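Local coordinates for outer membrane protein Omp121 (Bacteroides thetaiotaomicron, PDB 5FQ8) that probably imports small nutrients such as peptides across the outer membrane, as a beta-barrel transporter of the TonB-dependent receptor family, at residues Asp835-Tyr838 against Phe839-Asn842; Ala847-Arg851 against Asn852-Val856; Ser881-Tyr884 against Lys885-Asp889. All coordinates share one frame; numbering follows the deposited sequence.

Contact 1: residues Asp835-Tyr838 against Phe839-Asn842; sequences DINY and FTGN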
ATOM      1  N   ASP B 835     -10.268 -28.805 -18.623  1.00 24.59           N
ATOM      2  CA  ASP B 835     -11.296 -27.791 -18.823  1.00 27.69           C
ATOM      3  C   ASP B 835     -10.963 -26.877 -19.996  1.00 24.59           C
ATOM      4  O   ASP B 835     -11.763 -26.715 -20.922  1.00 24.83           O
ATOM      5  CB  ASP B 835     -11.456 -26.970 -17.545  1.00 26.95           C
ATOM      6  CG  ASP B 835     -12.862 -26.496 -17.331  1.00 31.26           C
ATOM      7  OD1 ASP B 835     -13.585 -26.292 -18.322  1.00 46.30           O
ATOM      8  OD2 ASP B 835     -13.241 -26.329 -16.158  1.00 24.30           O
ATOM      9  N   ILE B 836      -9.787 -26.255 -19.963  1.00 24.36           N
ATOM     10  CA  ILE B 836      -9.464 -25.255 -20.965  1.00 24.37           C
ATOM     11  C   ILE B 836      -9.265 -25.895 -22.324  1.00 24.69           C
ATOM     12  O   ILE B 836      -9.497 -25.256 -23.355  1.00 24.85           O
ATOM     13  CB  ILE B 836      -8.226 -24.455 -20.539  1.00 24.09           C
ATOM     14  CG1 ILE B 836      -8.014 -23.282 -21.471  1.00 24.13           C
ATOM     15  CG2 ILE B 836      -7.018 -25.330 -20.556  1.00 24.10           C
ATOM     16  CD1 ILE B 836      -9.185 -22.390 -21.517  1.00 24.16           C
ATOM     17  N   ASN B 837      -8.873 -27.168 -22.355  1.00 26.53           N
ATOM     18  CA  ASN B 837      -8.584 -27.811 -23.623  1.00 25.16           C
ATOM     19  C   ASN B 837      -9.818 -28.402 -24.257  1.00 25.52           C
ATOM     20  O   ASN B 837      -9.892 -28.505 -25.481  1.00 25.82           O
ATOM     21  CB  ASN B 837      -7.521 -28.882 -23.438  1.00 25.20           C
ATOM     22  CG  ASN B 837      -6.171 -28.296 -23.292  1.00 24.99           C
ATOM     23  OD1 ASN B 837      -5.560 -27.859 -24.256  1.00 25.10           O
ATOM     24  ND2 ASN B 837      -5.703 -28.247 -22.074  1.00 26.09           N
ATOM     25  N   TYR B 838     -10.789 -28.801 -23.452  1.00 25.52           N
ATOM     26  CA  TYR B 838     -12.119 -29.024 -23.989  1.00 25.85           C
ATOM     27  C   TYR B 838     -12.698 -27.732 -24.549  1.00 25.84           C
ATOM     28  O   TYR B 838     -13.045 -27.658 -25.732  1.00 26.16           O
ATOM     29  CB  TYR B 838     -13.014 -29.627 -22.911  1.00 25.86           C
ATOM     30  CG  TYR B 838     -12.979 -31.137 -22.909  1.00 26.14           C
ATOM     31  CD1 TYR B 838     -11.771 -31.828 -23.002  1.00 26.12           C
ATOM     32  CD2 TYR B 838     -14.151 -31.871 -22.819  1.00 26.46           C
ATOM     33  CE1 TYR B 838     -11.739 -33.207 -23.002  1.00 26.41           C
ATOM     34  CE2 TYR B 838     -14.131 -33.225 -22.813  1.00 26.76           C
ATOM     35  CZ  TYR B 838     -12.923 -33.895 -22.909  1.00 27.62           C
ATOM     36  OH  TYR B 838     -12.911 -35.264 -22.912  1.00 27.06           O
ATOM     37  N   PHE B 839     -12.770 -26.683 -23.721  1.00 25.52           N
ATOM     38  CA  PHE B 839     -13.403 -25.435 -24.154  1.00 25.55           C
ATOM     39  C   PHE B 839     -12.756 -24.882 -25.410  1.00 25.67           C
ATOM     40  O   PHE B 839     -13.440 -24.371 -26.299  1.00 25.93           O
ATOM     41  CB  PHE B 839     -13.335 -24.383 -23.047  1.00 25.18           C
ATOM     42  CG  PHE B 839     -13.635 -22.991 -23.527  1.00 25.18           C
ATOM     43  CD1 PHE B 839     -14.940 -22.570 -23.712  1.00 25.40           C
ATOM     44  CD2 PHE B 839     -12.621 -22.103 -23.785  1.00 25.01           C
ATOM     45  CE1 PHE B 839     -15.220 -21.303 -24.148  1.00 25.44           C
ATOM     46  CE2 PHE B 839     -12.898 -20.834 -24.226  1.00 25.06           C
ATOM     47  CZ  PHE B 839     -14.200 -20.431 -24.406  1.00 25.27           C
ATOM     48  N   THR B 840     -11.448 -24.964 -25.494  1.00 25.52           N
ATOM     49  CA  THR B 840     -10.748 -24.324 -26.587  1.00 25.64           C
ATOM     50  C   THR B 840     -10.685 -25.176 -27.841  1.00 32.83           C
ATOM     51  O   THR B 840     -10.152 -24.708 -28.852  1.00 26.23           O
ATOM     52  CB  THR B 840      -9.352 -23.966 -26.133  1.00 25.34           C
ATOM     53  OG1 THR B 840      -8.815 -22.995 -27.019  1.00 27.58           O
ATOM     54  CG2 THR B 840      -8.501 -25.165 -26.159  1.00 25.40           C
ATOM     55  N   GLY B 841     -11.227 -26.392 -27.805  1.00 38.70           N
ATOM     56  CA  GLY B 841     -11.258 -27.235 -28.980  1.00 26.70           C
ATOM     57  C   GLY B 841      -9.935 -27.852 -29.334  1.00 33.91           C
ATOM     58  O   GLY B 841      -9.695 -28.165 -30.500  1.00 33.42           O
ATOM     59  N   ASN B 842      -9.061 -28.038 -28.356  1.00 26.40           N
ATOM     60  CA  ASN B 842      -7.724 -28.528 -28.630  1.00 26.44           C
ATOM     61  C   ASN B 842      -7.486 -29.954 -28.174  1.00 26.53           C
ATOM     62  O   ASN B 842      -6.597 -30.604 -28.712  1.00 27.26           O
ATOM     63  CB  ASN B 842      -6.681 -27.619 -27.969  1.00 26.05           C
ATOM     64  CG  ASN B 842      -6.454 -26.354 -28.725  1.00 26.08           C
ATOM     65  OD1 ASN B 842      -6.757 -26.267 -29.902  1.00 26.43           O
ATOM     66  ND2 ASN B 842      -5.918 -25.357 -28.051  1.00 25.75           N
TER
HETATM   67  O   HOH W   1      -4.115 -26.116 -26.237  1.00 29.46           O
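Phe839 and Ile836 meet on one flank of a helix that is about to end: Ile836 CD1 lies 4.1 Å from Phe839 CD2, approaching the ring obliquely. Swinging CG anti to the backbone N (chi1 165°) carries the phenyl group outward from the helix, where it packs on the ring of Trp202 and on the backbone of the bound peptide. Next along the chain, Asn837 is joined to Asn842 by a bridging water, which donates to Asn837 OD1 at 3.0 Å and accepts from Asn842 ND2 at 2.7 Å; the two amide planes are turned well out of parallel. Second partners position these amides: Asn837 ND2 binds Thr833 O, while Asn842 binds Ser213 OG through OD1 and Thr337 O through ND2. Beneath the side chains the backbone changes its bonding pattern. Phe839 N still makes an ordinary helical bond to Asp835 O (3.0 Å, nearly straight at 174°), and Thr840 N reaches Ile836 O. Then Asn842 N takes Asn837 O at 3.0 Å, lying in its carbonyl plane, and Gly841 N turns to Tyr838 O at 3.0 Å from well above the Tyr838 carbonyl plane. Gly841 adopts a positive phi of 75°, a value that favours glycine. This pair of bonds, the shorter loop within the longer, about a left-handed residue is a Schellman motif, which closes helix 832-839.

Contact 2: residues Ala847-Arg851 against Asn852-Val856; sequences AYNDR and NPLIV. With CA (calcium ion), chain N.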
ATOM      1  N   ALA B 847     -12.403 -34.005 -31.017  1.00 28.71           N
ATOM      2  CA  ALA B 847     -12.527 -34.389 -32.411  1.00 29.25           C
ATOM      3  C   ALA B 847     -13.486 -35.558 -32.604  1.00 29.74           C
ATOM      4  O   ALA B 847     -13.447 -36.203 -33.640  1.00 30.24           O
ATOM      5  CB  ALA B 847     -11.148 -34.719 -32.972  1.00 29.32           C
ATOM      6  N   TYR B 848     -14.405 -35.751 -31.660  1.00 29.64           N
ATOM      7  CA  TYR B 848     -15.083 -37.028 -31.453  1.00 30.04           C
ATOM      8  C   TYR B 848     -15.804 -37.548 -32.692  1.00 73.44           C
ATOM      9  O   TYR B 848     -15.598 -38.689 -33.104  1.00 49.60           O
ATOM     10  CB  TYR B 848     -16.056 -36.890 -30.294  1.00 29.84           C
ATOM     11  CG  TYR B 848     -17.174 -37.893 -30.262  1.00 30.34           C
ATOM     12  CD1 TYR B 848     -16.952 -39.179 -29.826  1.00 30.55           C
ATOM     13  CD2 TYR B 848     -18.463 -37.533 -30.616  1.00 30.63           C
ATOM     14  CE1 TYR B 848     -17.959 -40.079 -29.772  1.00 31.04           C
ATOM     15  CE2 TYR B 848     -19.473 -38.430 -30.560  1.00 31.11           C
ATOM     16  CZ  TYR B 848     -19.216 -39.706 -30.138  1.00 31.32           C
ATOM     17  OH  TYR B 848     -20.229 -40.628 -30.086  1.00 39.10           O
ATOM     18  N   ASN B 849     -16.704 -36.776 -33.266  1.00 30.86           N
ATOM     19  CA  ASN B 849     -17.508 -37.328 -34.340  1.00 31.53           C
ATOM     20  C   ASN B 849     -17.061 -36.805 -35.684  1.00 31.77           C
ATOM     21  O   ASN B 849     -17.875 -36.633 -36.586  1.00 32.23           O
ATOM     22  CB  ASN B 849     -18.980 -37.024 -34.091  1.00 31.70           C
ATOM     23  CG  ASN B 849     -19.902 -37.893 -34.900  1.00 32.44           C
ATOM     24  OD1 ASN B 849     -20.076 -39.058 -34.602  1.00 34.21           O
ATOM     25  ND2 ASN B 849     -20.513 -37.323 -35.923  1.00 32.80           N
ATOM     26  N   ASP B 850     -15.769 -36.538 -35.828  1.00 31.49           N
ATOM     27  CA  ASP B 850     -15.274 -35.743 -36.943  1.00 31.61           C
ATOM     28  C   ASP B 850     -16.023 -34.421 -37.000  1.00 31.45           C
ATOM     29  O   ASP B 850     -16.107 -33.764 -38.039  1.00 31.72           O
ATOM     30  CB  ASP B 850     -15.370 -36.504 -38.261  1.00 53.75           C
ATOM     31  CG  ASP B 850     -14.618 -37.817 -38.218  1.00 43.68           C
ATOM     32  OD1 ASP B 850     -14.648 -38.487 -37.164  1.00 61.39           O
ATOM     33  OD2 ASP B 850     -14.055 -38.160 -39.269  1.00 43.61           O
ATOM     34  N   ARG B 851     -16.586 -34.055 -35.853  1.00 31.05           N
ATOM     35  CA  ARG B 851     -17.244 -32.779 -35.639  1.00 30.82           C
ATOM     36  C   ARG B 851     -18.410 -32.575 -36.602  1.00 31.39           C
ATOM     37  O   ARG B 851     -18.788 -31.449 -36.923  1.00 31.36           O
ATOM     38  CB  ARG B 851     -16.227 -31.641 -35.705  1.00 30.41           C
ATOM     39  CG  ARG B 851     -15.459 -31.542 -34.411  1.00 29.79           C
ATOM     40  CD  ARG B 851     -14.477 -30.411 -34.411  1.00 29.40           C
ATOM     41  NE  ARG B 851     -13.678 -30.443 -33.198  1.00 33.67           N
ATOM     42  CZ  ARG B 851     -12.592 -29.708 -33.010  1.00 34.69           C
ATOM     43  NH1 ARG B 851     -12.193 -28.887 -33.956  1.00 42.01           N
ATOM     44  NH2 ARG B 851     -11.915 -29.789 -31.876  1.00 32.54           N
ATOM     45  N   ASN B 852     -18.993 -33.657 -37.039  1.00 31.92           N
ATOM     46  CA  ASN B 852     -20.201 -33.580 -37.826  1.00 32.49           C
ATOM     47  C   ASN B 852     -21.415 -33.521 -36.911  1.00 32.44           C
ATOM     48  O   ASN B 852     -21.357 -33.976 -35.769  1.00 32.11           O
ATOM     49  CB  ASN B 852     -20.303 -34.783 -38.737  1.00 33.16           C
ATOM     50  CG  ASN B 852     -19.230 -34.802 -39.769  1.00 33.32           C
ATOM     51  OD1 ASN B 852     -18.910 -33.782 -40.364  1.00 33.26           O
ATOM     52  ND2 ASN B 852     -18.649 -35.969 -39.986  1.00 36.34           N
ATOM     53  N   PRO B 853     -22.522 -32.959 -37.384  1.00 35.93           N
ATOM     54  CA  PRO B 853     -23.721 -32.862 -36.550  1.00 32.81           C
ATOM     55  C   PRO B 853     -24.097 -34.211 -35.995  1.00 33.03           C
ATOM     56  O   PRO B 853     -24.065 -35.213 -36.696  1.00 48.81           O
ATOM     57  CB  PRO B 853     -24.776 -32.339 -37.521  1.00 33.38           C
ATOM     58  CG  PRO B 853     -24.232 -32.566 -38.861  1.00 33.78           C
ATOM     59  CD  PRO B 853     -22.767 -32.411 -38.721  1.00 33.27           C
ATOM     60  N   LEU B 854     -24.427 -34.251 -34.723  1.00 32.69           N
ATOM     61  CA  LEU B 854     -24.562 -35.545 -34.091  1.00 32.84           C
ATOM     62  C   LEU B 854     -25.663 -35.508 -33.055  1.00 32.84           C
ATOM     63  O   LEU B 854     -25.883 -34.494 -32.398  1.00 32.45           O
ATOM     64  CB  LEU B 854     -23.254 -35.976 -33.451  1.00 32.34           C
ATOM     65  CG  LEU B 854     -22.825 -35.235 -32.201  1.00 31.63           C
ATOM     66  CD1 LEU B 854     -23.045 -36.096 -30.995  1.00 31.55           C
ATOM     67  CD2 LEU B 854     -21.394 -34.881 -32.353  1.00 31.19           C
ATOM     68  N   ILE B 855     -26.349 -36.630 -32.921  1.00 33.33           N
ATOM     69  CA  ILE B 855     -27.343 -36.815 -31.879  1.00 33.40           C
ATOM     70  C   ILE B 855     -26.699 -37.595 -30.754  1.00 33.07           C
ATOM     71  O   ILE B 855     -26.193 -38.696 -30.969  1.00 33.29           O
ATOM     72  CB  ILE B 855     -28.592 -37.526 -32.414  1.00 34.22           C
ATOM     73  CG1 ILE B 855     -29.418 -36.564 -33.260  1.00 34.52           C
ATOM     74  CG2 ILE B 855     -29.421 -38.030 -31.269  1.00 34.34           C
ATOM     75  CD1 ILE B 855     -30.665 -37.146 -33.839  1.00 35.36           C
ATOM     76  N   VAL B 856     -26.685 -37.009 -29.569  1.00 34.07           N
ATOM     77  CA  VAL B 856     -26.154 -37.661 -28.378  1.00 38.71           C
ATOM     78  C   VAL B 856     -26.739 -39.062 -28.300  1.00 32.86           C
ATOM     79  O   VAL B 856     -27.957 -39.219 -28.363  1.00 33.37           O
ATOM     80  CB  VAL B 856     -26.475 -36.849 -27.114  1.00 31.82           C
ATOM     81  CG1 VAL B 856     -26.045 -37.601 -25.877  1.00 31.60           C
ATOM     82  CG2 VAL B 856     -25.783 -35.521 -27.172  1.00 31.23           C
TER
HETATM   83 CA    CA N1988     -12.682 -38.888 -36.996  1.00 46.03          CA
HETATM   84  O   HOH W   2     -23.795 -37.841 -36.675  1.00 20.31           O
HETATM   85  O   HOH W   3     -11.078 -39.819 -35.668  1.00 15.39           O
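Asn849 and Asn852 stand at the ends of a tight type I' beta turn, closed by a bond from Asn852 N to Asn849 O (3.2 Å, N-H...O angle 172°), with Asp850 and Arg851 at its corners, both at positive phi. It overlaps a type I turn from Ala847 to Asp850, and the chain thus reverses twice in six residues. Across the turn the side chains of Asn849 and Asn852 cross at about a right angle, their amide planes 87° apart. Asn849 has CG anti to its own N (chi1 -162°), which brings ND2 within a weak 3.5 Å bond of Asn852 O, and its CB rests on Leu854 CD2 at 3.7 Å. A water joins in, donating to Pro853 O at 2.6 Å and accepting only weakly from Asn849 ND2. Leu854 CD1 also sits at the edge of the Tyr848 ring, 4.3 Å from CE2. The other ends of both asparagines, Asn849 OD1 and Asn852 ND2, bind backbone of another protein's chain. Asp850 grips a calcium ion unevenly, with OD1 at 2.0 Å and OD2 at 2.8 Å, and OD2 also takes a basic side chain of that other chain. Glu197 belongs to the same calcium site. Arg851, extended from CG to NE, bonds to Thr846 and Ser213. Tandem turns that present a carboxylate to calcium thus make a metal-bearing loop at a protein-protein interface.

Contact 3: residues Ser881-Tyr884 against Lys885-Asp889; sequences SNIY and KYWGD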
ATOM      1  N   SER B 881     -22.368 -25.921 -35.687  1.00 34.88           N
ATOM      2  CA  SER B 881     -22.100 -24.623 -35.100  1.00 32.85           C
ATOM      3  C   SER B 881     -22.136 -24.669 -33.584  1.00 35.12           C
ATOM      4  O   SER B 881     -21.557 -23.797 -32.930  1.00 36.61           O
ATOM      5  CB  SER B 881     -23.111 -23.605 -35.629  1.00 37.23           C
ATOM      6  OG  SER B 881     -22.752 -22.285 -35.262  1.00 39.90           O
ATOM      7  N   ASN B 882     -22.799 -25.661 -33.001  1.00 30.05           N
ATOM      8  CA  ASN B 882     -22.890 -25.732 -31.551  1.00 29.62           C
ATOM      9  C   ASN B 882     -22.027 -26.824 -30.937  1.00 29.34           C
ATOM     10  O   ASN B 882     -22.030 -26.971 -29.713  1.00 29.00           O
ATOM     11  CB  ASN B 882     -24.337 -25.951 -31.109  1.00 29.93           C
ATOM     12  CG  ASN B 882     -25.202 -24.714 -31.262  1.00 30.09           C
ATOM     13  OD1 ASN B 882     -24.729 -23.586 -31.228  1.00 29.81           O
ATOM     14  ND2 ASN B 882     -26.492 -24.935 -31.423  1.00 30.58           N
ATOM     15  N   ILE B 883     -21.280 -27.585 -31.737  1.00 30.85           N
ATOM     16  CA  ILE B 883     -20.470 -28.656 -31.167  1.00 29.29           C
ATOM     17  C   ILE B 883     -19.436 -28.087 -30.214  1.00 28.66           C
ATOM     18  O   ILE B 883     -19.145 -28.680 -29.172  1.00 33.79           O
ATOM     19  CB  ILE B 883     -19.824 -29.494 -32.284  1.00 29.62           C
ATOM     20  CG1 ILE B 883     -20.824 -30.515 -32.801  1.00 30.22           C
ATOM     21  CG2 ILE B 883     -18.585 -30.217 -31.790  1.00 29.31           C
ATOM     22  CD1 ILE B 883     -20.219 -31.543 -33.665  1.00 30.56           C
ATOM     23  N   TYR B 884     -18.895 -26.911 -30.536  1.00 28.45           N
ATOM     24  CA  TYR B 884     -17.952 -26.252 -29.638  1.00 27.89           C
ATOM     25  C   TYR B 884     -18.497 -26.156 -28.229  1.00 27.60           C
ATOM     26  O   TYR B 884     -17.743 -26.259 -27.258  1.00 27.19           O
ATOM     27  CB  TYR B 884     -17.624 -24.852 -30.141  1.00 27.79           C
ATOM     28  CG  TYR B 884     -18.646 -23.829 -29.709  1.00 27.78           C
ATOM     29  CD1 TYR B 884     -19.845 -23.696 -30.392  1.00 28.24           C
ATOM     30  CD2 TYR B 884     -18.421 -23.005 -28.606  1.00 27.33           C
ATOM     31  CE1 TYR B 884     -20.776 -22.780 -30.014  1.00 28.27           C
ATOM     32  CE2 TYR B 884     -19.351 -22.084 -28.212  1.00 27.35           C
ATOM     33  CZ  TYR B 884     -20.538 -21.971 -28.925  1.00 35.56           C
ATOM     34  OH  TYR B 884     -21.507 -21.054 -28.573  1.00 27.90           O
ATOM     35  N   LYS B 885     -19.810 -25.958 -28.094  1.00 27.84           N
ATOM     36  CA  LYS B 885     -20.387 -25.782 -26.770  1.00 27.62           C
ATOM     37  C   LYS B 885     -20.677 -27.119 -26.104  1.00 31.49           C
ATOM     38  O   LYS B 885     -20.634 -27.213 -24.874  1.00 33.87           O
ATOM     39  CB  LYS B 885     -21.641 -24.922 -26.869  1.00 27.86           C
ATOM     40  CG  LYS B 885     -22.370 -24.718 -25.571  1.00 27.72           C
ATOM     41  CD  LYS B 885     -23.627 -23.914 -25.763  1.00 28.03           C
ATOM     42  CE  LYS B 885     -24.278 -23.604 -24.426  1.00 27.88           C
ATOM     43  NZ  LYS B 885     -25.091 -22.364 -24.491  1.00 35.29           N
ATOM     44  N   TYR B 886     -20.940 -28.160 -26.893  1.00 29.45           N
ATOM     45  CA  TYR B 886     -21.095 -29.493 -26.330  1.00 28.28           C
ATOM     46  C   TYR B 886     -19.867 -29.891 -25.535  1.00 27.85           C
ATOM     47  O   TYR B 886     -19.967 -30.398 -24.413  1.00 27.72           O
ATOM     48  CB  TYR B 886     -21.349 -30.505 -27.445  1.00 28.81           C
ATOM     49  CG  TYR B 886     -21.497 -31.918 -26.958  1.00 29.02           C
ATOM     50  CD1 TYR B 886     -22.418 -32.238 -25.981  1.00 36.02           C
ATOM     51  CD2 TYR B 886     -20.722 -32.935 -27.479  1.00 29.17           C
ATOM     52  CE1 TYR B 886     -22.559 -33.520 -25.534  1.00 34.78           C
ATOM     53  CE2 TYR B 886     -20.863 -34.227 -27.036  1.00 29.40           C
ATOM     54  CZ  TYR B 886     -21.782 -34.511 -26.061  1.00 29.48           C
ATOM     55  OH  TYR B 886     -21.950 -35.791 -25.604  1.00 29.76           O
ATOM     56  N   TRP B 887     -18.694 -29.635 -26.093  1.00 27.65           N
ATOM     57  CA  TRP B 887     -17.466 -30.035 -25.438  1.00 27.30           C
ATOM     58  C   TRP B 887     -17.050 -29.063 -24.355  1.00 26.79           C
ATOM     59  O   TRP B 887     -16.513 -29.483 -23.331  1.00 26.54           O
ATOM     60  CB  TRP B 887     -16.370 -30.199 -26.484  1.00 32.07           C
ATOM     61  CG  TRP B 887     -16.637 -31.373 -27.342  1.00 29.30           C
ATOM     62  CD1 TRP B 887     -16.989 -31.377 -28.650  1.00 28.27           C
ATOM     63  CD2 TRP B 887     -16.633 -32.726 -26.922  1.00 28.03           C
ATOM     64  NE1 TRP B 887     -17.185 -32.658 -29.078  1.00 28.69           N
ATOM     65  CE2 TRP B 887     -16.972 -33.504 -28.027  1.00 28.55           C
ATOM     66  CE3 TRP B 887     -16.365 -33.358 -25.711  1.00 30.24           C
ATOM     67  CZ2 TRP B 887     -17.049 -34.870 -27.962  1.00 28.88           C
ATOM     68  CZ3 TRP B 887     -16.441 -34.726 -25.649  1.00 28.88           C
ATOM     69  CH2 TRP B 887     -16.777 -35.465 -26.766  1.00 31.15           C
ATOM     70  N   GLY B 888     -17.303 -27.773 -24.544  1.00 26.67           N
ATOM     71  CA  GLY B 888     -16.967 -26.824 -23.505  1.00 26.24           C
ATOM     72  C   GLY B 888     -17.678 -27.142 -22.209  1.00 26.18           C
ATOM     73  O   GLY B 888     -17.099 -27.032 -21.130  1.00 25.84           O
ATOM     74  N   ASP B 889     -18.944 -27.550 -22.300  1.00 26.54           N
ATOM     75  CA  ASP B 889     -19.705 -27.839 -21.097  1.00 26.55           C
ATOM     76  C   ASP B 889     -19.329 -29.183 -20.517  1.00 26.60           C
ATOM     77  O   ASP B 889     -19.644 -29.455 -19.355  1.00 26.54           O
ATOM     78  CB  ASP B 889     -21.210 -27.802 -21.367  1.00 26.98           C
ATOM     79  CG  ASP B 889     -21.680 -26.482 -21.913  1.00 27.00           C
ATOM     80  OD1 ASP B 889     -21.015 -25.460 -21.706  1.00 26.64           O
ATOM     81  OD2 ASP B 889     -22.743 -26.471 -22.549  1.00 27.42           O
TER
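Tyr884 lays one ring face against its neighbour Lys885, whose CB sits 3.8 Å from the ring centroid and only 11° off the normal, a CH-pi contact. The ring gets there because CG lies between the backbone N and the carbonyl carbon (chi1 84°), folding it back over the next peptide; it also meets the ring of Trp202, the planes about 55° apart. The indole of Trp887 receives Tyr886 CD2 over one face, offset toward the rim, and Ile883 CG2 approaches its CD1 at 3.7 Å, the two side chains running the same way. Beneath these groups the helix backbone carries the bonding. Asn882 O accepts from both Tyr886 N, four residues on and in its carbonyl plane, and Lys885 N, three residues on, at 2.9 Å from above that plane; Trp887 N meets Ile883 O, and Gly888 N meets Tyr884 O at 3.1 Å. A serine in place of Tyr884 would probably leave Lys885 CB without its aromatic face and open a gap beside Trp202. Beyond CG the lysine chain is extended, and NZ makes a long, weak ion pair with an acidic side chain of another protein's chain. Dispersion and backbone bonding therefore dominate within the helix, while charge is directed outward to the partner.

In the fold
All three contacts belong to the long excursion between barrel strands 815-825 and 899-915, and each is local. Contacts 1 and 2 are both buried, contact 3 only partly. Contact 1, nearest the chain's centre, is a helix end closed by backbone bonds, with an asparagine pair bridged by water. Contact 2 lies farthest out, about 39 Å from that centre. Contact 3, a helix rich in aromatic side chains, links them: Trp887 packs on Tyr838 through its O and on Tyr848 through its indole, while Ile883 CD1 reaches Leu854. Arg851 ties contact 2 directly to Gly841 of contact 1. Chemistry moves from backbone capping and amide bonds in contact 1, through aromatic packing in contact 3, to calcium and polar bonds with another protein in contact 2.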